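Local coordinates for protein acyl-coenzyme A thioesterase PaaI (Escherichia coli, PDB 2FS2) that hydrolyses acyl-coenzyme A thioesters in phenylacetate degradation, preferring ring-hydroxylated phenylacetyl-CoA esters, at residues A22-D26 with V36-T40; M30-A35 with Y67-Q72; L46-C52 with P88-G92; A76-C81 with R127-H131. All blocks are in the same frame, centred on the assembly; numbering follows the deposited sequence.

Contact 1: A22-D26 with V36-T40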
loop_
_atom_site.group_PDB
_atom_site.type_symbol
_atom_site.label_atom_id
_atom_site.label_comp_id
_atom_site.label_asym_id
_atom_site.label_seq_id
_atom_site.Cartn_x
_atom_site.Cartn_y
_atom_site.Cartn_z
ATOM N N ALA B 22 -17.621 -3.121 -21.961
ATOM C CA ALA B 22 -16.627 -3.853 -22.774
ATOM C C ALA B 22 -16.091 -5.061 -22.046
ATOM O O ALA B 22 -15.786 -6.076 -22.674
ATOM C CB ALA B 22 -15.443 -2.961 -23.148
ATOM N N LEU B 23 -15.911 -4.944 -20.731
ATOM C CA LEU B 23 -15.446 -6.090 -19.978
ATOM C C LEU B 23 -16.564 -7.053 -19.481
ATOM O O LEU B 23 -16.209 -8.048 -18.822
ATOM C CB LEU B 23 -14.659 -5.623 -18.787
ATOM C CG LEU B 23 -13.310 -5.051 -19.144
ATOM C CD1 LEU B 23 -13.016 -4.069 -17.973
ATOM C CD2 LEU B 23 -12.300 -6.137 -19.142
ATOM N N GLY B 24 -17.854 -6.762 -19.809
ATOM C CA GLY B 24 -18.994 -7.532 -19.368
ATOM C C GLY B 24 -19.301 -7.417 -17.877
ATOM O O GLY B 24 -19.791 -8.354 -17.269
ATOM N N ILE B 25 -18.986 -6.292 -17.249
ATOM C CA ILE B 25 -19.307 -6.132 -15.836
ATOM C C ILE B 25 -20.800 -5.843 -15.677
ATOM O O ILE B 25 -21.346 -5.009 -16.394
ATOM C CB ILE B 25 -18.353 -5.042 -15.175
ATOM C CG1 ILE B 25 -16.959 -5.484 -15.399
ATOM C CG2 ILE B 25 -18.510 -4.936 -13.693
ATOM C CD1 ILE B 25 -15.927 -4.611 -14.857
ATOM N N ASP B 26 -21.451 -6.595 -14.800
ATOM C CA ASP B 26 -22.789 -6.334 -14.419
ATOM C C ASP B 26 -22.899 -5.885 -12.949
ATOM O O ASP B 26 -22.154 -6.364 -12.088
ATOM C CB ASP B 26 -23.557 -7.608 -14.591
ATOM C CG ASP B 26 -23.670 -8.015 -16.064
ATOM O OD1 ASP B 26 -24.229 -7.204 -16.851
ATOM O OD2 ASP B 26 -23.221 -9.121 -16.527
ATOM N N VAL B 36 -21.642 -4.520 -5.544
ATOM C CA VAL B 36 -21.235 -5.876 -5.872
ATOM C C VAL B 36 -21.388 -5.926 -7.358
ATOM O O VAL B 36 -22.465 -5.509 -7.912
ATOM C CB VAL B 36 -22.111 -6.974 -5.200
ATOM C CG1 VAL B 36 -21.713 -8.389 -5.641
ATOM C CG2 VAL B 36 -22.059 -6.954 -3.719
ATOM N N VAL B 37 -20.336 -6.337 -8.056
ATOM C CA VAL B 37 -20.384 -6.371 -9.474
ATOM C C VAL B 37 -19.777 -7.701 -9.816
ATOM O O VAL B 37 -19.140 -8.359 -8.991
ATOM C CB VAL B 37 -19.598 -5.159 -10.165
ATOM C CG1 VAL B 37 -20.302 -3.783 -9.883
ATOM C CG2 VAL B 37 -18.058 -5.106 -9.644
ATOM N N THR B 38 -19.966 -8.078 -11.058
ATOM C CA THR B 38 -19.715 -9.434 -11.498
ATOM C C THR B 38 -19.139 -9.450 -12.926
ATOM O O THR B 38 -19.391 -8.551 -13.698
ATOM C CB THR B 38 -21.045 -10.171 -11.391
ATOM O OG1 THR B 38 -20.779 -11.563 -11.171
ATOM C CG2 THR B 38 -21.772 -10.086 -12.696
HETATM N N MSE B 39 -18.300 -10.408 -13.249
HETATM C CA MSE B 39 -17.695 -10.466 -14.572
HETATM C C MSE B 39 -17.245 -11.890 -14.816
HETATM O O MSE B 39 -16.774 -12.552 -13.912
HETATM C CB MSE B 39 -16.455 -9.545 -14.592
HETATM C CG MSE B 39 -15.560 -9.766 -15.794
HETATM SE SE MSE B 39 -13.908 -8.677 -15.584
HETATM C CE MSE B 39 -14.571 -7.212 -16.446
ATOM N N THR B 40 -17.338 -12.341 -16.041
ATOM C CA THR B 40 -16.823 -13.656 -16.399
ATOM C C THR B 40 -15.489 -13.479 -17.118
ATOM O O THR B 40 -15.317 -12.579 -17.916
ATOM C CB THR B 40 -17.917 -14.371 -17.226
ATOM O OG1 THR B 40 -19.081 -14.552 -16.352
ATOM C CG2 THR B 40 -17.489 -15.821 -17.693
HETATM O O HOH W 1 -16.880 -10.675 -19.106
HETATM O O HOH W 2 -19.308 -10.843 -18.074
#
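Asp26 and Thr38 form an antiparallel hydrogen-bonded pair where the chain, having left helix 18-22, enters strand 26-31 and pairs with strand 34-40 of the hot-dog fold. Asp26 N gives its proton to Thr38 O at 3.0 Å (N-H...O angle 159°). The return bond, Thr38 N to Asp26 O, has the same length but is more bent (136°). Just before the pair, Ile25 CA adds a CA-H...O contact to Thr38 O at 3.2 Å. The chain reaches this position through a Schellman motif that ends the helix, and Gly24 suits the turn because its positive phi is easily adopted by glycine. Beyond the pair the backbones diverge and two waters bridge them: one donates to both Leu23 O and Thr40 O, while the other donates to Gly24 O and accepts from Thr40 N.

Among the side chains, Ile25 CG2 meets Val37 CB at 3.7 Å. Both are buried, and these branched apolar residues pack on helix 54-70, Ile25 against Thr63 and Val37 against Leu60 and Ala64. Selenomethionine Met39 has CG anti to its backbone N (chi1 166°), which carries the chain toward the end of helix 18-22, with CG 3.5 Å from Leu23 O; the placement of its terminal CE is doubtful. On the other face of the sheet sit the polar residues, where Asp26 CB lies 3.6 Å from the Thr38 methyl CG2.

Contact 2: M30-A35 with Y67-Q72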
loop_
_atom_site.group_PDB
_atom_site.type_symbol
_atom_site.label_atom_id
_atom_site.label_comp_id
_atom_site.label_asym_id
_atom_site.label_seq_id
_atom_site.Cartn_x
_atom_site.Cartn_y
_atom_site.Cartn_z
HETATM N N MSE B 30 -26.426 -2.980 -4.592
HETATM C CA MSE B 30 -26.127 -1.531 -4.381
HETATM C C MSE B 30 -26.749 -1.063 -3.096
HETATM O O MSE B 30 -27.908 -1.308 -2.802
HETATM C CB MSE B 30 -26.700 -0.573 -5.474
HETATM C CG MSE B 30 -26.095 -0.598 -6.821
HETATM SE SE MSE B 30 -24.080 -0.157 -6.759
HETATM C CE MSE B 30 -24.066 1.558 -5.623
ATOM N N ASP B 31 -25.972 -0.432 -2.273
ATOM C CA ASP B 31 -26.538 0.219 -1.117
ATOM C C ASP B 31 -25.648 1.421 -0.845
ATOM O O ASP B 31 -24.647 1.599 -1.499
ATOM C CB ASP B 31 -26.520 -0.713 0.079
ATOM C CG ASP B 31 -27.554 -0.373 1.124
ATOM O OD1 ASP B 31 -28.402 0.646 1.038
ATOM O OD2 ASP B 31 -27.577 -1.129 2.126
ATOM N N GLU B 32 -25.957 2.246 0.146
ATOM C CA GLU B 32 -25.112 3.427 0.295
ATOM C C GLU B 32 -23.710 2.936 0.757
ATOM O O GLU B 32 -23.675 2.216 1.703
ATOM C CB GLU B 32 -25.697 4.205 1.430
ATOM C CG GLU B 32 -24.797 5.357 1.790
ATOM C CD GLU B 32 -25.504 6.330 2.771
ATOM O OE1 GLU B 32 -25.958 5.782 3.809
ATOM O OE2 GLU B 32 -25.630 7.605 2.476
ATOM N N GLY B 33 -22.614 3.298 0.101
ATOM C CA GLY B 33 -21.287 2.832 0.498
ATOM C C GLY B 33 -21.045 1.348 0.119
ATOM O O GLY B 33 -20.176 0.685 0.747
ATOM N N PHE B 34 -21.772 0.786 -0.865
ATOM C CA PHE B 34 -21.721 -0.661 -1.006
ATOM C C PHE B 34 -22.087 -1.001 -2.419
ATOM O O PHE B 34 -23.175 -0.546 -2.868
ATOM C CB PHE B 34 -22.668 -1.363 -0.022
ATOM C CG PHE B 34 -22.695 -2.888 -0.162
ATOM C CD1 PHE B 34 -21.675 -3.706 0.465
ATOM C CD2 PHE B 34 -23.721 -3.520 -0.889
ATOM C CE1 PHE B 34 -21.711 -5.165 0.298
ATOM C CE2 PHE B 34 -23.730 -4.949 -1.058
ATOM C CZ PHE B 34 -22.725 -5.792 -0.436
ATOM N N ALA B 35 -21.302 -1.881 -3.069
ATOM C CA ALA B 35 -21.623 -2.316 -4.476
ATOM C C ALA B 35 -21.012 -3.698 -4.715
ATOM O O ALA B 35 -19.936 -3.973 -4.178
ATOM C CB ALA B 35 -21.002 -1.317 -5.507
ATOM N N TYR B 67 -18.382 2.445 -8.017
ATOM C CA TYR B 67 -19.815 2.400 -7.702
ATOM C C TYR B 67 -20.088 2.678 -6.234
ATOM O O TYR B 67 -20.944 3.494 -5.899
ATOM C CB TYR B 67 -20.487 1.083 -8.231
ATOM C CG TYR B 67 -20.623 1.217 -9.734
ATOM C CD1 TYR B 67 -19.554 1.039 -10.566
ATOM C CD2 TYR B 67 -21.803 1.672 -10.297
ATOM C CE1 TYR B 67 -19.648 1.234 -11.936
ATOM C CE2 TYR B 67 -21.944 1.857 -11.682
ATOM C CZ TYR B 67 -20.859 1.625 -12.510
ATOM O OH TYR B 67 -21.003 1.851 -13.872
ATOM N N ALA B 68 -19.350 2.012 -5.351
ATOM C CA ALA B 68 -19.561 2.163 -3.960
ATOM C C ALA B 68 -19.269 3.643 -3.547
ATOM O O ALA B 68 -20.032 4.213 -2.783
ATOM C CB ALA B 68 -18.627 1.171 -3.158
ATOM N N CYS B 69 -18.192 4.252 -4.038
ATOM C CA CYS B 69 -17.884 5.573 -3.543
ATOM C C CYS B 69 -18.638 6.710 -4.261
ATOM O O CYS B 69 -18.490 7.905 -3.891
ATOM C CB CYS B 69 -16.400 5.870 -3.588
ATOM S SG CYS B 69 -15.651 6.243 -5.153
ATOM N N ASN B 70 -19.417 6.346 -5.271
ATOM C CA ASN B 70 -20.237 7.352 -5.969
ATOM C C ASN B 70 -21.668 7.204 -5.625
ATOM O O ASN B 70 -22.505 8.019 -6.037
ATOM C CB ASN B 70 -19.991 7.319 -7.480
ATOM C CG ASN B 70 -18.700 8.101 -7.833
ATOM O OD1 ASN B 70 -18.703 9.326 -7.853
ATOM N ND2 ASN B 70 -17.585 7.387 -8.034
ATOM N N SER B 71 -21.947 6.235 -4.783
ATOM C CA SER B 71 -23.307 5.803 -4.505
ATOM C C SER B 71 -24.085 6.781 -3.682
ATOM O O SER B 71 -25.281 6.642 -3.665
ATOM C CB SER B 71 -23.308 4.498 -3.710
ATOM O OG SER B 71 -22.775 4.731 -2.438
ATOM N N GLN B 72 -23.398 7.675 -2.935
ATOM C CA GLN B 72 -24.049 8.674 -2.118
ATOM C C GLN B 72 -24.457 9.862 -2.999
ATOM O O GLN B 72 -25.111 10.762 -2.531
ATOM C CB GLN B 72 -23.159 9.175 -0.929
ATOM C CG GLN B 72 -22.374 8.136 -0.020
ATOM C CD GLN B 72 -21.106 7.383 -0.762
ATOM O OE1 GLN B 72 -20.545 6.447 -0.175
ATOM N NE2 GLN B 72 -20.731 7.785 -2.035
#
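Ser71 holds its OG between its own backbone N and carbonyl carbon (chi1 67°), and this rotation points the hydroxyl at the backbone of Gly33 while letting it turn back to the helix. Gly33 N donates to Ser71 OG at 2.9 Å in a nearly straight bond (167°). The same OG donates to Ala68 O at 2.8 Å, approaching 29° from the carbonyl plane. Gripped as acceptor and donor at once, the small hydroxyl is satisfied although buried. Selenomethionine Met30 is bent at both chi2 and chi3, folding its chain so that CE reaches Ser71 CB at 3.6 Å and SE packs 4.1 Å from Tyr67 CB.

In the hot-dog fold a long central helix is wrapped by a curved antiparallel sheet, and here the last turns of helix 54-70 rest on the type II turn from Asp31 to Phe34 that links strands 26-31 and 34-40. Gly33 takes the positive phi that this turn needs at its third position. Ala35 directs its CB at the helix and meets Tyr67 CB at 3.7 Å; alanines here and at Ala68 are small enough for helix and strand to lie close. The Tyr67 ring leads away, its OH bonded to Asp17. Toward the surface, Glu32 and Gln72 cross at about a right angle, CG to CG 4.1 Å, and Gln72 OE1 is hydrogen-bonded to Tyr111 OH.

Contact 3: L46-C52 with P88-G92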
loop_
_atom_site.group_PDB
_atom_site.type_symbol
_atom_site.label_atom_id
_atom_site.label_comp_id
_atom_site.label_asym_id
_atom_site.label_seq_id
_atom_site.Cartn_x
_atom_site.Cartn_y
_atom_site.Cartn_z
ATOM N N LEU B 46 -6.649 -13.374 -20.880
ATOM C CA LEU B 46 -5.574 -14.231 -20.335
ATOM C C LEU B 46 -4.110 -13.900 -20.752
ATOM O O LEU B 46 -3.829 -13.565 -21.891
ATOM C CB LEU B 46 -5.871 -15.703 -20.701
ATOM C CG LEU B 46 -7.212 -16.353 -20.353
ATOM C CD1 LEU B 46 -7.201 -17.830 -20.910
ATOM C CD2 LEU B 46 -7.510 -16.334 -18.833
ATOM N N ASN B 47 -3.194 -14.038 -19.800
ATOM C CA ASN B 47 -1.751 -13.996 -20.015
ATOM C C ASN B 47 -1.195 -15.376 -20.420
ATOM O O ASN B 47 -1.971 -16.301 -20.729
ATOM C CB ASN B 47 -1.103 -13.634 -18.704
ATOM C CG ASN B 47 -1.383 -14.676 -17.632
ATOM O OD1 ASN B 47 -1.537 -15.899 -17.911
ATOM N ND2 ASN B 47 -1.492 -14.206 -16.399
ATOM N N GLY B 48 0.133 -15.523 -20.316
ATOM C CA GLY B 48 0.867 -16.717 -20.722
ATOM C C GLY B 48 0.736 -17.975 -19.883
ATOM O O GLY B 48 1.254 -19.047 -20.247
ATOM N N HIS B 49 0.010 -17.861 -18.773
ATOM C CA HIS B 49 -0.250 -18.991 -17.866
ATOM C C HIS B 49 -1.764 -19.418 -17.917
ATOM O O HIS B 49 -2.201 -20.314 -17.184
ATOM C CB HIS B 49 0.296 -18.608 -16.464
ATOM C CG HIS B 49 1.233 -17.425 -16.508
ATOM N ND1 HIS B 49 2.486 -17.483 -17.100
ATOM C CD2 HIS B 49 1.075 -16.136 -16.100
ATOM C CE1 HIS B 49 3.063 -16.290 -17.035
ATOM N NE2 HIS B 49 2.229 -15.455 -16.434
ATOM N N GLN B 50 -2.481 -18.792 -18.869
ATOM C CA GLN B 50 -3.925 -18.915 -19.215
ATOM C C GLN B 50 -4.778 -18.361 -18.080
ATOM O O GLN B 50 -5.887 -18.840 -17.803
ATOM C CB GLN B 50 -4.373 -20.330 -19.615
ATOM C CG GLN B 50 -3.679 -21.009 -20.817
ATOM C CD GLN B 50 -3.596 -22.562 -20.607
ATOM O OE1 GLN B 50 -4.564 -23.305 -20.905
ATOM N NE2 GLN B 50 -2.461 -23.035 -20.055
ATOM N N SER B 51 -4.224 -17.321 -17.454
ATOM C CA SER B 51 -4.719 -16.698 -16.246
ATOM C C SER B 51 -5.095 -15.280 -16.569
ATOM O O SER B 51 -4.468 -14.675 -17.437
ATOM C CB SER B 51 -3.572 -16.623 -15.275
ATOM O OG SER B 51 -4.082 -16.690 -13.979
ATOM N N CYS B 52 -6.086 -14.738 -15.863
ATOM C CA CYS B 52 -6.561 -13.389 -16.125
ATOM C C CYS B 52 -5.413 -12.376 -15.879
ATOM O O CYS B 52 -4.611 -12.524 -14.919
ATOM C CB CYS B 52 -7.794 -13.053 -15.264
ATOM S SG CYS B 52 -8.557 -11.454 -15.662
ATOM N N PRO B 88 -5.119 -17.068 -9.271
ATOM C CA PRO B 88 -5.400 -16.691 -10.646
ATOM C C PRO B 88 -6.920 -16.694 -10.917
ATOM O O PRO B 88 -7.679 -17.346 -10.204
ATOM C CB PRO B 88 -4.656 -17.766 -11.453
ATOM C CG PRO B 88 -3.709 -18.421 -10.383
ATOM C CD PRO B 88 -4.505 -18.408 -9.126
ATOM N N GLY B 89 -7.358 -15.917 -11.883
ATOM C CA GLY B 89 -8.672 -16.089 -12.499
ATOM C C GLY B 89 -8.584 -16.852 -13.861
ATOM O O GLY B 89 -7.958 -16.351 -14.756
ATOM N N PHE B 90 -9.187 -18.038 -14.015
ATOM C CA PHE B 90 -9.050 -18.807 -15.270
ATOM C C PHE B 90 -10.244 -18.632 -16.109
ATOM O O PHE B 90 -11.273 -18.332 -15.559
ATOM C CB PHE B 90 -8.986 -20.309 -14.945
ATOM C CG PHE B 90 -7.781 -20.671 -14.189
ATOM C CD1 PHE B 90 -7.879 -21.114 -12.901
ATOM C CD2 PHE B 90 -6.548 -20.434 -14.716
ATOM C CE1 PHE B 90 -6.735 -21.424 -12.158
ATOM C CE2 PHE B 90 -5.388 -20.671 -13.989
ATOM C CZ PHE B 90 -5.462 -21.181 -12.726
ATOM N N ALA B 91 -10.151 -18.897 -17.421
ATOM C CA ALA B 91 -11.312 -18.794 -18.354
ATOM C C ALA B 91 -12.537 -19.446 -17.804
ATOM O O ALA B 91 -12.480 -20.530 -17.279
ATOM C CB ALA B 91 -11.004 -19.378 -19.804
ATOM N N GLY B 92 -13.661 -18.737 -17.858
ATOM C CA GLY B 92 -14.939 -19.313 -17.467
ATOM C C GLY B 92 -15.178 -18.983 -15.999
ATOM O O GLY B 92 -16.341 -19.092 -15.552
HETATM O O HOH W 3 -7.826 -20.213 -18.152
HETATM O O HOH W 4 -5.128 -14.111 -12.966
#
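Cys52 and Gly89 tie together two loops at one end of the hot-dog fold: loop 46-52 leads into the central helix 54-70, and loop 88-92 leads into strand 94-101. In related thioesterases the start of this helix borders the active site, so the loop is probably close to it. Cys52 N donates to Gly89 O at 2.7 Å (N-H...O angle 143°). The Cys52 CB lies only 3.3 Å from that same oxygen. Gly89 has no side chain, which suits a place where its backbone lies so close to Cys52 CB. A water completes the junction, donating to Cys52 O, accepting from Gly89 N, and lying 3.0 Å from Ser51 OG.

The first loop shapes itself. Asn47 OD1 takes protons from His49 N, an Asx turn, and from Ser51 N at 3.1 Å; the two donors come from opposite faces of the amide plane, both well out of it. These bonds, with a type I turn from Asn47 to Gln50, fix the loop, and His49 packs on Val77 of a second subunit. Leu46, with CG anti to its carbonyl carbon (chi1 -54°), lays CD2 beside Ala91 N at 3.9 Å and CD1 against the Ala91 methyl at 4.3 Å. The Phe90 ring turns an edge to the first loop, with Gln50 O near the ring plane, 3.5 Å from CD2.

Contact 4: A76-C81 with R127-H131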
loop_
_atom_site.group_PDB
_atom_site.type_symbol
_atom_site.label_atom_id
_atom_site.label_comp_id
_atom_site.label_asym_id
_atom_site.label_seq_id
_atom_site.Cartn_x
_atom_site.Cartn_y
_atom_site.Cartn_z
ATOM N N ALA B 76 -16.662 11.260 -7.117
ATOM C CA ALA B 76 -15.451 10.956 -6.369
ATOM C C ALA B 76 -14.625 10.050 -7.245
ATOM O O ALA B 76 -15.184 9.314 -8.085
ATOM C CB ALA B 76 -15.760 10.309 -5.069
ATOM N N VAL B 77 -13.300 10.157 -7.087
ATOM C CA VAL B 77 -12.294 9.431 -7.870
ATOM C C VAL B 77 -11.244 8.789 -6.893
ATOM O O VAL B 77 -11.163 9.164 -5.717
ATOM C CB VAL B 77 -11.517 10.376 -8.843
ATOM C CG1 VAL B 77 -12.486 11.092 -9.792
ATOM C CG2 VAL B 77 -10.564 11.360 -8.117
ATOM N N ALA B 78 -10.454 7.869 -7.413
ATOM C CA ALA B 78 -9.457 7.198 -6.606
ATOM C C ALA B 78 -8.245 8.126 -6.415
ATOM O O ALA B 78 -7.763 8.619 -7.370
ATOM C CB ALA B 78 -9.050 5.955 -7.404
ATOM N N SER B 79 -7.755 8.415 -5.227
ATOM C CA SER B 79 -6.431 9.023 -5.190
ATOM C C SER B 79 -5.330 7.988 -4.993
ATOM O O SER B 79 -4.146 8.285 -5.223
ATOM C CB SER B 79 -6.257 9.992 -4.040
ATOM O OG SER B 79 -6.782 9.403 -2.962
ATOM N N ALA B 80 -5.670 6.808 -4.512
ATOM C CA ALA B 80 -4.633 5.810 -4.229
ATOM C C ALA B 80 -5.287 4.499 -3.958
ATOM O O ALA B 80 -6.477 4.409 -3.609
ATOM C CB ALA B 80 -3.775 6.184 -2.967
ATOM N N CYS B 81 -4.487 3.434 -4.084
ATOM C CA CYS B 81 -5.037 2.159 -3.753
ATOM C C CYS B 81 -4.010 1.048 -3.783
ATOM O O CYS B 81 -2.991 1.227 -4.370
ATOM C CB CYS B 81 -6.107 1.871 -4.747
ATOM S SG CYS B 81 -5.466 1.397 -6.282
ATOM N N ARG B 127 -7.789 -2.088 -1.557
ATOM C CA ARG B 127 -8.224 -1.084 -0.614
ATOM C C ARG B 127 -7.967 0.208 -1.349
ATOM O O ARG B 127 -6.918 0.457 -1.913
ATOM C CB ARG B 127 -7.490 -1.170 0.754
ATOM C CG ARG B 127 -7.777 0.099 1.625
ATOM C CD ARG B 127 -7.629 0.003 3.144
ATOM N NE ARG B 127 -8.399 -1.124 3.679
ATOM C CZ ARG B 127 -8.064 -1.793 4.737
ATOM N NH1 ARG B 127 -6.950 -1.413 5.403
ATOM N NH2 ARG B 127 -8.835 -2.797 5.149
ATOM N N GLY B 128 -8.980 1.054 -1.401
ATOM C CA GLY B 128 -8.884 2.206 -2.258
ATOM C C GLY B 128 -9.218 3.450 -1.418
ATOM O O GLY B 128 -10.067 3.437 -0.543
ATOM N N LYS B 129 -8.611 4.539 -1.783
ATOM C CA LYS B 129 -8.878 5.749 -1.065
ATOM C C LYS B 129 -9.525 6.702 -2.091
ATOM O O LYS B 129 -9.031 6.829 -3.173
ATOM C CB LYS B 129 -7.554 6.300 -0.681
ATOM C CG LYS B 129 -7.631 7.744 -0.116
ATOM C CD LYS B 129 -7.521 7.773 1.429
ATOM C CE LYS B 129 -7.553 9.208 2.019
ATOM N NZ LYS B 129 -7.043 10.259 0.947
ATOM N N SER B 130 -10.605 7.374 -1.744
ATOM C CA SER B 130 -11.288 8.231 -2.746
ATOM C C SER B 130 -11.227 9.686 -2.315
ATOM O O SER B 130 -11.121 9.947 -1.161
ATOM C CB SER B 130 -12.760 7.872 -2.844
ATOM O OG SER B 130 -13.379 7.825 -1.576
ATOM N N HIS B 131 -11.499 10.591 -3.234
ATOM C CA HIS B 131 -11.415 12.028 -3.019
ATOM C C HIS B 131 -12.639 12.606 -3.788
ATOM O O HIS B 131 -12.823 12.295 -4.946
ATOM C CB HIS B 131 -10.066 12.511 -3.644
ATOM C CG HIS B 131 -9.850 13.974 -3.592
ATOM N ND1 HIS B 131 -9.551 14.716 -4.721
ATOM C CD2 HIS B 131 -9.848 14.845 -2.549
ATOM C CE1 HIS B 131 -9.391 15.986 -4.370
ATOM N NE2 HIS B 131 -9.561 16.089 -3.057
HETATM O O HOH W 5 -8.157 11.491 -1.454
#
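Val77 and His131 set their side chains on the same face of the sheet as Ala80 and Lys129, although Val77 and Ala80 are three residues apart; a beta bulge at Ser79 absorbs the extra residue. Both pairs are antiparallel and hydrogen-bonded. Ser79 N donates to Lys129 O at 2.9 Å, and Lys129 N to Ala80 O at 2.8 Å, so Lys129 faces both residues of the bulge. The lysine chain starts anti to its backbone N (chi1 170°) and bends at chi2, passing alongside the serine with CG 3.4 Å from Ser79 OG. One water joins their polar ends, accepting from Lys129 NZ and bonded to Ser79 OG, both at 2.9 Å. On the reverse face Cys81 lies beside Gly128 in a non-hydrogen-bonded pair, CB to CA 3.7 Å; with no side chain on Gly128, the backbones approach to 4.1 Å between CA atoms.

Ser130 CB touches Val77 O, and its side chain also packs on Phe65 and Cys69 of helix 54-70 and on Tyr111, while Cys81 packs on Phe58. Arg127 leads away to salt bridges with Asp112 of its own chain and Asp112 of a third subunit. Strand 127-131 is flanked by strand 108-116, and Ala80 and Cys81 pair with a strand of a second subunit, continuing the sheet across the interface.

Along the chain, contact 1 closes before contacts 3 and 4 open, whereas contact 2 crosses contacts 1 and 3, and contact 3 crosses contact 4. Contacts 1 and 2 share strand 34-40, with centres 16 Å apart. Contact 2 lies 14 Å from contact 4, centre to centre, and a probable hydrogen bond from Ala76 N to Asn70 OD1 joins them where helix 54-70 gives way to strand 76-85. Contacts 1, 2 and 4 all reach the sheet that curls round this helix. Contact 3 sits at the other end, its centre 29 Å from that of contact 2, and meets contact 1 through Gly92 and Thr40. Contacts 3 and 4 both touch the second subunit, at an interface of the homotetramer.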